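Local structure of GXWXG domain-containing protein (Thermomonospora curvata, 4MVE) at residues V37-L41 and R97-V101; W64-F69 and F145-E150; Y29-V35 and L103-A109; L10-A15 and V125-V131; I14-C20 and F49-D53. The protein is of unknown function but belongs to the GXWXG and DUF4334 families and folds into a curled antiparallel sheet with helices packed on it. One frame throughout, in Å; residues are numbered along the deposited sequence.

Contact 1: V37-L41 and R97-V101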
# COMPACT_ATOMS: atom_id res chain seq x y z
N VAL A 37 -5.08 13.06 2.31
CA VAL A 37 -3.76 13.01 1.67
C VAL A 37 -2.60 13.23 2.68
O VAL A 37 -1.65 12.44 2.66
CB VAL A 37 -3.71 14.02 0.47
CG1 VAL A 37 -2.28 14.35 0.04
CG2 VAL A 37 -4.52 13.49 -0.71
N ASP A 38 -2.69 14.27 3.58
CA ASP A 38 -1.58 14.57 4.51
C ASP A 38 -1.34 13.46 5.58
O ASP A 38 -0.21 13.30 6.05
CB ASP A 38 -1.72 15.96 5.14
CG ASP A 38 -1.37 17.11 4.17
OD1 ASP A 38 -1.16 16.84 2.94
OD2 ASP A 38 -1.36 18.28 4.62
N PHE A 39 -2.35 12.60 5.83
CA PHE A 39 -2.24 11.47 6.77
C PHE A 39 -1.15 10.48 6.30
O PHE A 39 -0.54 9.79 7.12
CB PHE A 39 -3.59 10.74 6.85
CG PHE A 39 -3.65 9.50 7.72
CD1 PHE A 39 -4.06 9.58 9.05
CD2 PHE A 39 -3.38 8.24 7.18
CE1 PHE A 39 -4.12 8.42 9.84
CE2 PHE A 39 -3.47 7.10 7.97
CZ PHE A 39 -3.83 7.19 9.29
N MSE A 40 -0.94 10.40 4.98
CA MSE A 40 0.03 9.50 4.40
C MSE A 40 1.46 10.01 4.47
O MSE A 40 2.37 9.21 4.22
CB MSE A 40 -0.31 9.19 2.92
CG MSE A 40 -1.66 8.51 2.72
SE MSE A 40 -1.88 6.86 3.74
CE MSE A 40 -0.18 5.85 3.23
N LEU A 41 1.69 11.32 4.76
CA LEU A 41 3.03 11.89 4.75
C LEU A 41 3.97 11.17 5.78
O LEU A 41 3.61 10.99 6.94
CB LEU A 41 3.02 13.42 4.92
CG LEU A 41 2.23 14.21 3.82
CD1 LEU A 41 2.27 15.70 4.06
CD2 LEU A 41 2.75 13.94 2.45
N ARG A 97 2.79 10.24 -6.87
CA ARG A 97 2.18 11.38 -6.20
C ARG A 97 0.85 10.94 -5.57
O ARG A 97 0.39 9.81 -5.80
CB ARG A 97 2.03 12.58 -7.15
CG ARG A 97 1.05 12.36 -8.27
CD ARG A 97 1.42 13.12 -9.55
NE ARG A 97 0.45 12.78 -10.60
CZ ARG A 97 0.34 11.58 -11.18
NH1 ARG A 97 1.19 10.60 -10.86
NH2 ARG A 97 -0.59 11.36 -12.10
N LEU A 98 0.28 11.80 -4.74
CA LEU A 98 -0.97 11.52 -4.04
C LEU A 98 -2.09 12.41 -4.51
O LEU A 98 -1.90 13.62 -4.71
CB LEU A 98 -0.80 11.75 -2.53
CG LEU A 98 0.06 10.74 -1.75
CD1 LEU A 98 0.53 11.35 -0.43
CD2 LEU A 98 -0.71 9.45 -1.47
N ARG A 99 -3.26 11.79 -4.70
CA ARG A 99 -4.50 12.50 -5.08
C ARG A 99 -5.66 11.85 -4.34
O ARG A 99 -5.49 10.75 -3.77
CB ARG A 99 -4.73 12.46 -6.59
CG ARG A 99 -3.65 13.16 -7.46
CD ARG A 99 -3.64 14.67 -7.18
NE ARG A 99 -2.80 15.44 -8.10
CZ ARG A 99 -1.53 15.76 -7.88
NH1 ARG A 99 -0.89 15.29 -6.82
NH2 ARG A 99 -0.87 16.50 -8.76
N GLU A 100 -6.83 12.50 -4.32
CA GLU A 100 -8.03 11.90 -3.75
C GLU A 100 -8.78 11.26 -4.90
O GLU A 100 -9.11 11.97 -5.85
CB GLU A 100 -8.89 12.92 -3.01
CG GLU A 100 -8.23 13.43 -1.74
CD GLU A 100 -9.09 14.47 -1.05
OE1 GLU A 100 -9.13 15.63 -1.54
OE2 GLU A 100 -9.74 14.13 -0.04
N VAL A 101 -8.94 9.93 -4.86
CA VAL A 101 -9.56 9.11 -5.93
C VAL A 101 -10.65 8.21 -5.34
O VAL A 101 -10.49 7.77 -4.21
CB VAL A 101 -8.47 8.25 -6.65
CG1 VAL A 101 -9.04 7.58 -7.92
CG2 VAL A 101 -7.21 9.08 -7.00

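Contact 2: W64-F69 and F145-E150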
# COMPACT_ATOMS: atom_id res chain seq x y z
N TRP A 64 11.65 -5.36 -1.51
CA TRP A 64 10.80 -4.19 -1.30
C TRP A 64 10.59 -3.97 0.20
O TRP A 64 10.23 -4.91 0.93
CB TRP A 64 9.44 -4.39 -1.97
CG TRP A 64 8.48 -3.25 -1.69
CD1 TRP A 64 8.65 -1.94 -2.02
CD2 TRP A 64 7.19 -3.35 -1.10
NE1 TRP A 64 7.56 -1.21 -1.63
CE2 TRP A 64 6.62 -2.05 -1.12
CE3 TRP A 64 6.44 -4.42 -0.56
CZ2 TRP A 64 5.35 -1.79 -0.59
CZ3 TRP A 64 5.16 -4.17 -0.09
CH2 TRP A 64 4.64 -2.86 -0.08
N TYR A 65 10.92 -2.77 0.65
CA TYR A 65 10.78 -2.37 2.04
C TYR A 65 9.43 -1.67 2.29
O TYR A 65 8.68 -2.06 3.18
CB TYR A 65 11.93 -1.45 2.48
CG TYR A 65 11.69 -0.87 3.86
CD1 TYR A 65 11.78 -1.67 4.99
CD2 TYR A 65 11.31 0.46 4.02
CE1 TYR A 65 11.48 -1.17 6.25
CE2 TYR A 65 11.02 0.98 5.28
CZ TYR A 65 11.10 0.15 6.40
OH TYR A 65 10.85 0.65 7.66
N GLY A 66 9.16 -0.62 1.52
CA GLY A 66 7.95 0.16 1.66
C GLY A 66 7.88 1.38 0.77
O GLY A 66 8.16 1.30 -0.44
N LYS A 67 7.45 2.51 1.36
CA LYS A 67 7.20 3.78 0.61
C LYS A 67 7.51 5.00 1.43
O LYS A 67 7.46 4.93 2.67
CB LYS A 67 5.72 3.86 0.17
CG LYS A 67 5.18 2.66 -0.60
CD LYS A 67 3.70 2.82 -0.99
CE LYS A 67 3.19 1.65 -1.76
NZ LYS A 67 3.81 1.59 -3.11
N ARG A 68 7.87 6.11 0.75
CA ARG A 68 8.11 7.42 1.40
C ARG A 68 7.23 8.47 0.72
O ARG A 68 7.34 8.67 -0.49
CB ARG A 68 9.59 7.86 1.36
CG ARG A 68 9.82 9.14 2.23
CD ARG A 68 11.26 9.39 2.70
NE ARG A 68 12.15 9.73 1.58
CZ ARG A 68 12.75 10.91 1.42
NH1 ARG A 68 13.53 11.12 0.36
NH2 ARG A 68 12.55 11.90 2.28
N PHE A 69 6.29 9.08 1.48
CA PHE A 69 5.43 10.14 0.94
C PHE A 69 6.06 11.50 1.38
O PHE A 69 5.94 11.85 2.56
CB PHE A 69 3.98 9.95 1.43
CG PHE A 69 3.41 8.57 1.14
CD1 PHE A 69 2.62 8.34 0.01
CD2 PHE A 69 3.65 7.50 2.01
CE1 PHE A 69 2.12 7.06 -0.26
CE2 PHE A 69 3.16 6.22 1.73
CZ PHE A 69 2.41 6.01 0.59
N PHE A 145 -2.33 -4.78 -0.17
CA PHE A 145 -1.07 -4.77 0.56
C PHE A 145 -1.25 -3.92 1.83
O PHE A 145 -2.29 -3.29 2.01
CB PHE A 145 0.10 -4.28 -0.34
CG PHE A 145 0.00 -2.83 -0.75
CD1 PHE A 145 -0.68 -2.47 -1.92
CD2 PHE A 145 0.58 -1.83 0.03
CE1 PHE A 145 -0.78 -1.12 -2.30
CE2 PHE A 145 0.46 -0.48 -0.34
CZ PHE A 145 -0.21 -0.14 -1.51
N HIS A 146 -0.24 -3.89 2.72
CA HIS A 146 -0.43 -3.07 3.93
C HIS A 146 0.78 -2.20 4.17
O HIS A 146 1.83 -2.46 3.62
CB HIS A 146 -0.78 -3.93 5.16
CG HIS A 146 0.09 -5.14 5.39
ND1 HIS A 146 1.35 -5.02 5.97
CD2 HIS A 146 -0.14 -6.44 5.12
CE1 HIS A 146 1.82 -6.25 6.04
NE2 HIS A 146 0.96 -7.14 5.56
N LEU A 147 0.59 -1.09 4.93
CA LEU A 147 1.65 -0.17 5.32
C LEU A 147 1.54 0.14 6.79
O LEU A 147 0.44 0.40 7.28
CB LEU A 147 1.63 1.15 4.50
CG LEU A 147 1.75 1.08 2.96
CD1 LEU A 147 1.39 2.43 2.32
CD2 LEU A 147 3.14 0.54 2.51
N THR A 148 2.69 0.17 7.46
CA THR A 148 2.92 0.48 8.89
C THR A 148 3.84 1.69 8.95
O THR A 148 4.92 1.68 8.37
CB THR A 148 3.49 -0.74 9.63
OG1 THR A 148 2.57 -1.81 9.42
CG2 THR A 148 3.64 -0.48 11.16
N ARG A 149 3.38 2.75 9.61
CA ARG A 149 4.10 4.01 9.72
C ARG A 149 5.35 3.87 10.59
O ARG A 149 5.29 3.31 11.68
CB ARG A 149 3.15 5.10 10.29
CG ARG A 149 3.69 6.53 10.20
CD ARG A 149 2.93 7.53 11.06
NE ARG A 149 1.48 7.59 10.77
CZ ARG A 149 0.92 8.34 9.83
NH1 ARG A 149 1.67 9.09 9.03
NH2 ARG A 149 -0.40 8.34 9.68
N GLU A 150 6.50 4.36 10.08
CA GLU A 150 7.77 4.42 10.82
C GLU A 150 7.64 5.51 11.87
O GLU A 150 7.22 6.62 11.53
CB GLU A 150 8.94 4.76 9.87
CG GLU A 150 9.75 3.60 9.32
CD GLU A 150 11.05 4.03 8.66
OE1 GLU A 150 11.67 3.18 7.98
OE2 GLU A 150 11.45 5.21 8.79

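Contact 3: Y29-V35 and L103-A109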
# COMPACT_ATOMS: atom_id res chain seq x y z
N TYR A 29 -11.72 -4.47 3.98
CA TYR A 29 -11.36 -3.18 3.40
C TYR A 29 -12.59 -2.29 3.15
O TYR A 29 -12.55 -1.10 3.49
CB TYR A 29 -10.60 -3.42 2.10
CG TYR A 29 -10.14 -2.17 1.39
CD1 TYR A 29 -10.92 -1.58 0.40
CD2 TYR A 29 -8.87 -1.64 1.63
CE1 TYR A 29 -10.47 -0.45 -0.29
CE2 TYR A 29 -8.40 -0.54 0.91
CZ TYR A 29 -9.22 0.07 -0.03
OH TYR A 29 -8.76 1.15 -0.72
N ASP A 30 -13.66 -2.85 2.57
CA ASP A 30 -14.88 -2.11 2.23
C ASP A 30 -15.56 -1.48 3.47
O ASP A 30 -16.36 -0.58 3.30
CB ASP A 30 -15.87 -2.99 1.47
CG ASP A 30 -15.43 -3.33 0.04
OD1 ASP A 30 -14.52 -2.64 -0.49
OD2 ASP A 30 -16.02 -4.26 -0.55
N ARG A 31 -15.20 -1.92 4.69
CA ARG A 31 -15.77 -1.41 5.94
C ARG A 31 -14.84 -0.35 6.57
O ARG A 31 -15.19 0.25 7.59
CB ARG A 31 -16.02 -2.58 6.91
CG ARG A 31 -17.29 -3.34 6.56
CD ARG A 31 -17.28 -4.81 6.94
NE ARG A 31 -17.19 -5.01 8.38
CZ ARG A 31 -16.77 -6.13 8.95
NH1 ARG A 31 -16.69 -6.23 10.27
NH2 ARG A 31 -16.42 -7.17 8.20
N LEU A 32 -13.70 -0.07 5.93
CA LEU A 32 -12.74 0.89 6.44
C LEU A 32 -13.03 2.31 6.01
O LEU A 32 -13.66 2.57 4.98
CB LEU A 32 -11.29 0.53 6.04
CG LEU A 32 -10.75 -0.84 6.51
CD1 LEU A 32 -9.36 -1.05 5.97
CD2 LEU A 32 -10.76 -0.98 8.06
N ALA A 33 -12.57 3.24 6.85
CA ALA A 33 -12.72 4.67 6.66
C ALA A 33 -11.68 5.22 5.69
O ALA A 33 -10.52 4.80 5.71
CB ALA A 33 -12.61 5.38 8.02
N PRO A 34 -12.05 6.23 4.85
CA PRO A 34 -11.04 6.89 4.00
C PRO A 34 -10.07 7.74 4.84
O PRO A 34 -10.36 8.05 6.00
CB PRO A 34 -11.87 7.77 3.07
CG PRO A 34 -13.18 7.97 3.73
CD PRO A 34 -13.38 6.87 4.74
N VAL A 35 -8.92 8.11 4.25
CA VAL A 35 -7.90 8.92 4.92
C VAL A 35 -7.62 10.15 4.07
O VAL A 35 -7.61 10.03 2.84
CB VAL A 35 -6.58 8.16 5.25
CG1 VAL A 35 -6.81 7.08 6.29
CG2 VAL A 35 -5.88 7.58 4.03
N LEU A 103 -12.96 4.74 -5.10
CA LEU A 103 -12.93 3.31 -5.31
C LEU A 103 -14.15 2.76 -4.63
O LEU A 103 -14.28 2.89 -3.41
CB LEU A 103 -11.65 2.63 -4.80
CG LEU A 103 -11.69 1.06 -4.87
CD1 LEU A 103 -11.49 0.55 -6.31
CD2 LEU A 103 -10.67 0.44 -3.94
N ARG A 104 -15.09 2.18 -5.43
CA ARG A 104 -16.35 1.61 -4.95
C ARG A 104 -17.19 2.65 -4.21
O ARG A 104 -17.74 2.37 -3.15
CB ARG A 104 -16.08 0.41 -4.04
CG ARG A 104 -15.31 -0.66 -4.72
CD ARG A 104 -14.85 -1.70 -3.75
NE ARG A 104 -14.03 -2.62 -4.50
CZ ARG A 104 -12.96 -3.25 -4.04
NH1 ARG A 104 -12.62 -3.15 -2.76
NH2 ARG A 104 -12.24 -4.02 -4.85
N GLY A 105 -17.23 3.85 -4.76
CA GLY A 105 -17.98 4.96 -4.18
C GLY A 105 -17.32 5.66 -3.01
O GLY A 105 -17.91 6.59 -2.45
N THR A 106 -16.11 5.23 -2.58
CA THR A 106 -15.44 5.89 -1.47
C THR A 106 -14.22 6.58 -1.99
O THR A 106 -13.38 5.96 -2.62
CB THR A 106 -15.12 4.93 -0.33
OG1 THR A 106 -16.34 4.37 0.17
CG2 THR A 106 -14.35 5.60 0.82
N VAL A 107 -14.15 7.88 -1.71
CA VAL A 107 -13.06 8.78 -2.06
C VAL A 107 -12.07 8.79 -0.88
O VAL A 107 -12.46 9.04 0.23
CB VAL A 107 -13.61 10.21 -2.37
CG1 VAL A 107 -12.48 11.24 -2.47
CG2 VAL A 107 -14.47 10.21 -3.65
N SER A 108 -10.81 8.50 -1.14
CA SER A 108 -9.74 8.50 -0.16
C SER A 108 -8.43 8.86 -0.82
O SER A 108 -8.36 8.93 -2.06
CB SER A 108 -9.62 7.11 0.48
OG SER A 108 -8.77 7.17 1.62
N ALA A 109 -7.39 9.09 -0.01
CA ALA A 109 -6.06 9.30 -0.54
C ALA A 109 -5.62 8.06 -1.32
O ALA A 109 -5.86 6.91 -0.92
CB ALA A 109 -5.07 9.59 0.59

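Contact 4: L10-A15 and V125-V131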
# COMPACT_ATOMS: atom_id res chain seq x y z
N LEU A 10 -7.94 -6.60 10.90
CA LEU A 10 -6.87 -6.33 9.95
C LEU A 10 -5.56 -5.98 10.65
O LEU A 10 -4.52 -6.40 10.18
CB LEU A 10 -7.25 -5.23 8.95
CG LEU A 10 -8.21 -5.64 7.81
CD1 LEU A 10 -8.70 -4.41 7.08
CD2 LEU A 10 -7.53 -6.59 6.79
N ALA A 11 -5.62 -5.27 11.78
CA ALA A 11 -4.43 -4.88 12.52
C ALA A 11 -3.64 -6.13 12.97
O ALA A 11 -2.41 -6.15 12.86
CB ALA A 11 -4.81 -4.02 13.73
N LYS A 12 -4.35 -7.18 13.41
CA LYS A 12 -3.74 -8.44 13.88
C LYS A 12 -3.01 -9.15 12.74
O LYS A 12 -1.90 -9.65 12.95
CB LYS A 12 -4.81 -9.36 14.51
CG LYS A 12 -5.13 -9.00 15.96
CD LYS A 12 -6.37 -9.71 16.51
CE LYS A 12 -6.08 -11.01 17.19
NZ LYS A 12 -7.22 -11.45 18.06
N ILE A 13 -3.63 -9.20 11.54
CA ILE A 13 -3.04 -9.82 10.35
C ILE A 13 -1.79 -9.02 9.92
O ILE A 13 -0.72 -9.60 9.72
CB ILE A 13 -4.09 -9.93 9.22
CG1 ILE A 13 -5.25 -10.91 9.61
CG2 ILE A 13 -3.42 -10.33 7.88
CD1 ILE A 13 -6.68 -10.63 8.80
N ILE A 14 -1.91 -7.70 9.80
CA ILE A 14 -0.82 -6.80 9.41
C ILE A 14 0.36 -6.90 10.40
O ILE A 14 1.49 -6.97 9.95
CB ILE A 14 -1.33 -5.31 9.30
CG1 ILE A 14 -2.39 -5.15 8.19
CG2 ILE A 14 -0.16 -4.27 9.18
CD1 ILE A 14 -3.07 -3.72 8.19
N ALA A 15 0.10 -6.90 11.74
CA ALA A 15 1.18 -6.96 12.73
C ALA A 15 1.90 -8.31 12.72
O ALA A 15 3.09 -8.35 13.01
CB ALA A 15 0.66 -6.64 14.13
N VAL A 125 -6.57 1.69 8.99
CA VAL A 125 -6.69 0.56 9.93
C VAL A 125 -6.64 1.22 11.35
O VAL A 125 -7.57 1.03 12.14
CB VAL A 125 -5.66 -0.57 9.74
CG1 VAL A 125 -5.69 -1.57 10.92
CG2 VAL A 125 -5.89 -1.29 8.42
N ASN A 126 -5.60 2.06 11.61
CA ASN A 126 -5.44 2.89 12.81
C ASN A 126 -4.49 4.00 12.39
O ASN A 126 -4.11 4.02 11.23
CB ASN A 126 -4.95 2.08 14.05
CG ASN A 126 -3.67 1.33 13.79
OD1 ASN A 126 -2.67 1.90 13.33
ND2 ASN A 126 -3.68 0.02 14.02
N ASP A 127 -4.05 4.89 13.30
CA ASP A 127 -3.15 6.01 12.96
C ASP A 127 -1.82 5.59 12.29
O ASP A 127 -1.23 6.39 11.56
CB ASP A 127 -2.83 6.82 14.22
CG ASP A 127 -4.04 7.57 14.76
OD1 ASP A 127 -5.00 7.80 13.98
OD2 ASP A 127 -4.03 7.92 15.96
N ASP A 128 -1.37 4.34 12.54
CA ASP A 128 -0.09 3.87 12.03
C ASP A 128 -0.19 2.71 11.06
O ASP A 128 0.84 2.11 10.73
CB ASP A 128 0.79 3.46 13.23
CG ASP A 128 1.08 4.61 14.16
OD1 ASP A 128 1.12 5.78 13.67
OD2 ASP A 128 1.24 4.36 15.37
N MSE A 129 -1.42 2.38 10.59
CA MSE A 129 -1.66 1.27 9.65
C MSE A 129 -2.75 1.62 8.67
O MSE A 129 -3.78 2.16 9.06
CB MSE A 129 -2.05 -0.03 10.37
CG MSE A 129 -0.97 -0.62 11.23
SE MSE A 129 -1.67 -2.22 12.07
CE MSE A 129 -0.06 -2.74 12.98
N VAL A 130 -2.50 1.32 7.40
CA VAL A 130 -3.45 1.48 6.28
C VAL A 130 -3.43 0.22 5.46
O VAL A 130 -2.40 -0.46 5.42
CB VAL A 130 -3.19 2.71 5.35
CG1 VAL A 130 -3.20 4.03 6.11
CG2 VAL A 130 -1.91 2.54 4.51
N VAL A 131 -4.53 -0.08 4.74
CA VAL A 131 -4.55 -1.17 3.77
C VAL A 131 -4.50 -0.45 2.43
O VAL A 131 -5.17 0.55 2.28
CB VAL A 131 -5.76 -2.14 3.92
CG1 VAL A 131 -5.92 -3.02 2.68
CG2 VAL A 131 -5.60 -3.04 5.15

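Contact 5: I14-C20 and F49-D53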
# COMPACT_ATOMS: atom_id res chain seq x y z
N ILE A 14 -1.91 -7.70 9.80
CA ILE A 14 -0.82 -6.80 9.41
C ILE A 14 0.36 -6.90 10.40
O ILE A 14 1.49 -6.97 9.95
CB ILE A 14 -1.33 -5.31 9.30
CG1 ILE A 14 -2.39 -5.15 8.19
CG2 ILE A 14 -0.16 -4.27 9.18
CD1 ILE A 14 -3.07 -3.72 8.19
N ALA A 15 0.10 -6.90 11.74
CA ALA A 15 1.18 -6.96 12.73
C ALA A 15 1.90 -8.31 12.72
O ALA A 15 3.09 -8.35 13.01
CB ALA A 15 0.66 -6.64 14.13
N SER A 16 1.21 -9.39 12.37
CA SER A 16 1.86 -10.70 12.35
C SER A 16 2.47 -11.07 10.94
O SER A 16 3.14 -12.08 10.83
CB SER A 16 0.86 -11.78 12.79
OG SER A 16 -0.10 -11.98 11.76
N GLY A 17 2.20 -10.26 9.91
CA GLY A 17 2.68 -10.50 8.54
C GLY A 17 2.04 -11.73 7.92
O GLY A 17 2.57 -12.30 6.97
N ASP A 18 0.89 -12.14 8.46
CA ASP A 18 0.16 -13.29 7.96
C ASP A 18 -0.44 -13.03 6.58
O ASP A 18 -0.73 -11.88 6.19
CB ASP A 18 -0.95 -13.66 8.92
CG ASP A 18 -0.52 -14.62 10.00
OD1 ASP A 18 0.66 -15.06 9.97
OD2 ASP A 18 -1.32 -14.88 10.91
N GLU A 19 -0.59 -14.12 5.85
CA GLU A 19 -1.23 -14.06 4.55
C GLU A 19 -2.75 -14.05 4.78
O GLU A 19 -3.22 -14.52 5.83
CB GLU A 19 -0.79 -15.25 3.67
CG GLU A 19 0.40 -14.91 2.79
CD GLU A 19 0.75 -15.96 1.76
OE1 GLU A 19 0.63 -15.66 0.55
OE2 GLU A 19 1.12 -17.09 2.15
N CYS A 20 -3.48 -13.43 3.87
CA CYS A 20 -4.94 -13.38 3.92
C CYS A 20 -5.46 -13.30 2.50
O CYS A 20 -5.02 -12.44 1.73
CB CYS A 20 -5.44 -12.21 4.77
SG CYS A 20 -7.23 -12.25 5.10
N PHE A 49 -0.56 -9.20 1.53
CA PHE A 49 -1.49 -10.20 2.05
C PHE A 49 -1.41 -11.54 1.29
O PHE A 49 -1.60 -12.56 1.91
CB PHE A 49 -2.93 -9.68 2.03
CG PHE A 49 -3.17 -8.59 3.05
CD1 PHE A 49 -3.29 -8.90 4.42
CD2 PHE A 49 -3.35 -7.27 2.66
CE1 PHE A 49 -3.54 -7.89 5.36
CE2 PHE A 49 -3.62 -6.26 3.60
CZ PHE A 49 -3.72 -6.59 4.94
N ASP A 50 -1.21 -11.52 -0.05
CA ASP A 50 -1.10 -12.74 -0.84
C ASP A 50 0.26 -12.77 -1.55
O ASP A 50 0.45 -12.13 -2.58
CB ASP A 50 -2.27 -12.83 -1.84
CG ASP A 50 -2.21 -13.99 -2.82
OD1 ASP A 50 -1.56 -15.02 -2.51
OD2 ASP A 50 -2.84 -13.87 -3.90
N ARG A 51 1.18 -13.55 -1.00
CA ARG A 51 2.55 -13.65 -1.46
C ARG A 51 2.72 -14.60 -2.68
O ARG A 51 3.83 -14.69 -3.21
CB ARG A 51 3.50 -14.05 -0.30
CG ARG A 51 3.76 -12.84 0.60
CD ARG A 51 4.74 -13.04 1.73
NE ARG A 51 4.23 -13.88 2.82
CZ ARG A 51 3.52 -13.44 3.86
NH1 ARG A 51 3.15 -12.17 3.94
NH2 ARG A 51 3.13 -14.29 4.80
N GLY A 52 1.64 -15.24 -3.13
CA GLY A 52 1.66 -16.12 -4.29
C GLY A 52 1.45 -15.41 -5.62
O GLY A 52 1.61 -16.03 -6.68
N ASP A 53 1.08 -14.11 -5.58
CA ASP A 53 0.84 -13.28 -6.76
C ASP A 53 2.19 -12.93 -7.46
O ASP A 53 3.22 -12.77 -6.79
CB ASP A 53 0.05 -11.99 -6.35
CG ASP A 53 -0.03 -10.91 -7.45
OD1 ASP A 53 -0.46 -11.25 -8.59
OD2 ASP A 53 0.42 -9.77 -7.20

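Contact 1: V37-L41 and R97-V101
V37 lies alongside L98, the two side chains passing each other and running opposite ways, with V37 CG1 3.9 Å from L98 CB. The two methyls of V37 divide the work: with CG1 anti to the backbone N (chi1 162°), CG2 is swung the other way and settles 3.9 Å from E100 CG, on the aliphatic part of that otherwise exposed glutamate. L98 answers with CD1, which comes within 3.9 Å of V37 O and 4.1 Å of M40 CB; L41 CD2 stands at its margin. No hydrogen bond joins the two segments; the contact is one of apolar packing. The selenomethionine M40 presents only its base here, because its chain bends at chi2 and chi3 and carries SE away to the edge of the F39 ring. Behind this shell, M40 N bonds V37 O and L41 N bonds D38 O, folding the loop into a short turn. On the strand, R99 NH1 donates to L98 O over 2.9 Å from above the carbonyl plane, while its NH2 pairs with D73. F69 backs both L98 and M40. This is a 3-10 turn, 38-40, laid against strand 96-103, where the loop leading into strand 42-48 covers part of the curled antiparallel sheet.

Contact 2: W64-F69 and F145-E150
Y65 OH donates to E150 OE1 over 2.7 Å, reaching the anti lone pair of the carboxylate, with ring and carboxylate planes 59° apart. E150 is poorly ordered and exposed, so this outer bond may be partly mobile. Deeper in, carbon atoms meet, the aliphatic part of K67 included. F145 takes the crowded position between its backbone N and carbonyl carbon (chi1 67°), which turns its ring toward strand 64-71; there K67 CE comes obliquely to within 3.7 Å of F145 CE2, and F145 CD2 sits at the edge of the indole, 4.2 Å from W64 CH2. The two strands are not paired. Strand 42-48, which carries the GXWXG sequence, runs between them and bonds to both, and with the curl of the sheet the axes of 64-69 and 145-149 approach to 8.1 Å and run at 64°. Its W44 touches L147 and meets the F69 ring with planes nearly perpendicular. L147 CD1 is shared, lying 4.1 Å from K67 CD and as far from F69 CZ, at the edge of that ring. K67 carries its ammonium past this cluster to P77 O. A classic beta bulge, Y65 and G66 facing L79, puts an extra residue into strand 64-71.

Contact 3: Y29-V35 and L103-A109
The guanidinium of R104 receives D30 OD1 at its edge, a salt bridge of 3.0 Å to NH1, their planes 79° apart. The Y29 ring stands at 85° to that guanidinium and has D30 OD1 at its edge, in plane. L103 CD2 lies toward the rim of one face of the guanidinium and reaches the Y29 ring obliquely, 3.8 Å from Y29 CE1. R104 NH1 also reaches Y144 OH and NH2 pairs with E26, while Y29 OH bonds H121 O. With chi1 at -168°, S108 swings OG away from its own N and toward V35 N, from which it accepts over 2.8 Å in a nearly straight bond; OG also bonds F122 O. Beside it S108 CB stands a tight 3.5 Å from P34 CB, and T106 CG2 packs crosswise on P34 CG. A109 N closes the pair by donating to V35 O over 3.0 Å. The chain leaving helix 22-29 runs along the hairpin of strands 96-103 and 106-113, while A33 bonds R124 of strand 118-124, with which 33-34 pairs, and L32 turns to helix 5-16.

Contact 4: L10-A15 and V125-V131
Helix 5-16 packs across the hairpin of strands 118-124 and 129-136, A11 and I14 resting on V125 and M129 where the chain turns; the axes of 10-15 and 129-131 pass 9.7 Å apart at 98°. I14 CD1 meets V125 CG2 tip to tip at 3.7 Å and V131 CG2 at 4.0 Å, while its CG2 branch, anti to the backbone N, lies on the selenium of M129. Were I14 an alanine, both branches would be gone, which is likely to open a gap between V125, V131 and M129. L10 CD1 reaches V131 CG2 crosswise at 3.9 Å, and V125 CG1 covers A11 CB. The hairpin end is shaped by a type I turn, N126 to M129, with a classic beta bulge: V125 N and N126 N both bond M129 O. N126 OD1 accepts from D128 N in an Asx turn. The selenomethionine M129 stays extended beyond CG and passes I14 the opposite way, ending with CE 4.1 Å from A15 CB.

Contact 5: I14-C20 and F49-D53
The two loops are joined by one backbone bond, C20 N to F49 O at 2.9 Å, with E19 CA against F49 O at 3.1 Å. Helix 5-16 ends just before, in a Schellman motif whose G17 has positive phi, and the carbonyl of G17 itself is gripped by R51: NH1 and NH2 both bond G17 O, at 3.1 and 3.0 Å, end-on, the oxygen lying about 20° out of the guanidinium plane. The bend of R51 at chi3 (-72°) folds the group back to this oxygen, with E19 CG over the margin of one face, 3.4 Å above the plane. E19 reciprocates with OE1, which accepts from R51 N over 2.7 Å on its anti side. Nearby D50 OD1 takes G52 N in an Asx turn, and the two amides may temper the like charges. A methionine in place of R51 has neither donor, so G17 O would probably lose this grip and the turn after the helix its tie to the 49-53 loop. Inward, the F49 ring touches C20 CB through CD1 and receives I14 CG1 at CZ, 3.8 Å away. F49 then meets H146 of strand 143-149 edge-to-face and also V25 of helix 22-29, while D53 caps helix 54-61.

Contacts 1 to 4 share one curled sheet; contact 5 joins two loops whose F49 packs on it. Contacts 4 and 5 share I14 and A15, their centres about 12 Å apart, and both lean on strand 143-149 of contact 2, where H146 CD2 lies 3.6 Å from F49 CZ. Contact 2 is tied to contact 4 through R149 NH2, 2.8 Å from D127 O, and to contact 1 through the same nitrogen, 2.9 Å from F39 O. Contacts 1 and 3 meet across a strand pair, V101 N to S108 O, and contact 3 touches contact 4 where Y29 CD2 lies 3.4 Å from V131 CG1. Contacts 1 and 5, centres about 24 Å apart, lie on opposite sides of the chain's centre. No active site is established.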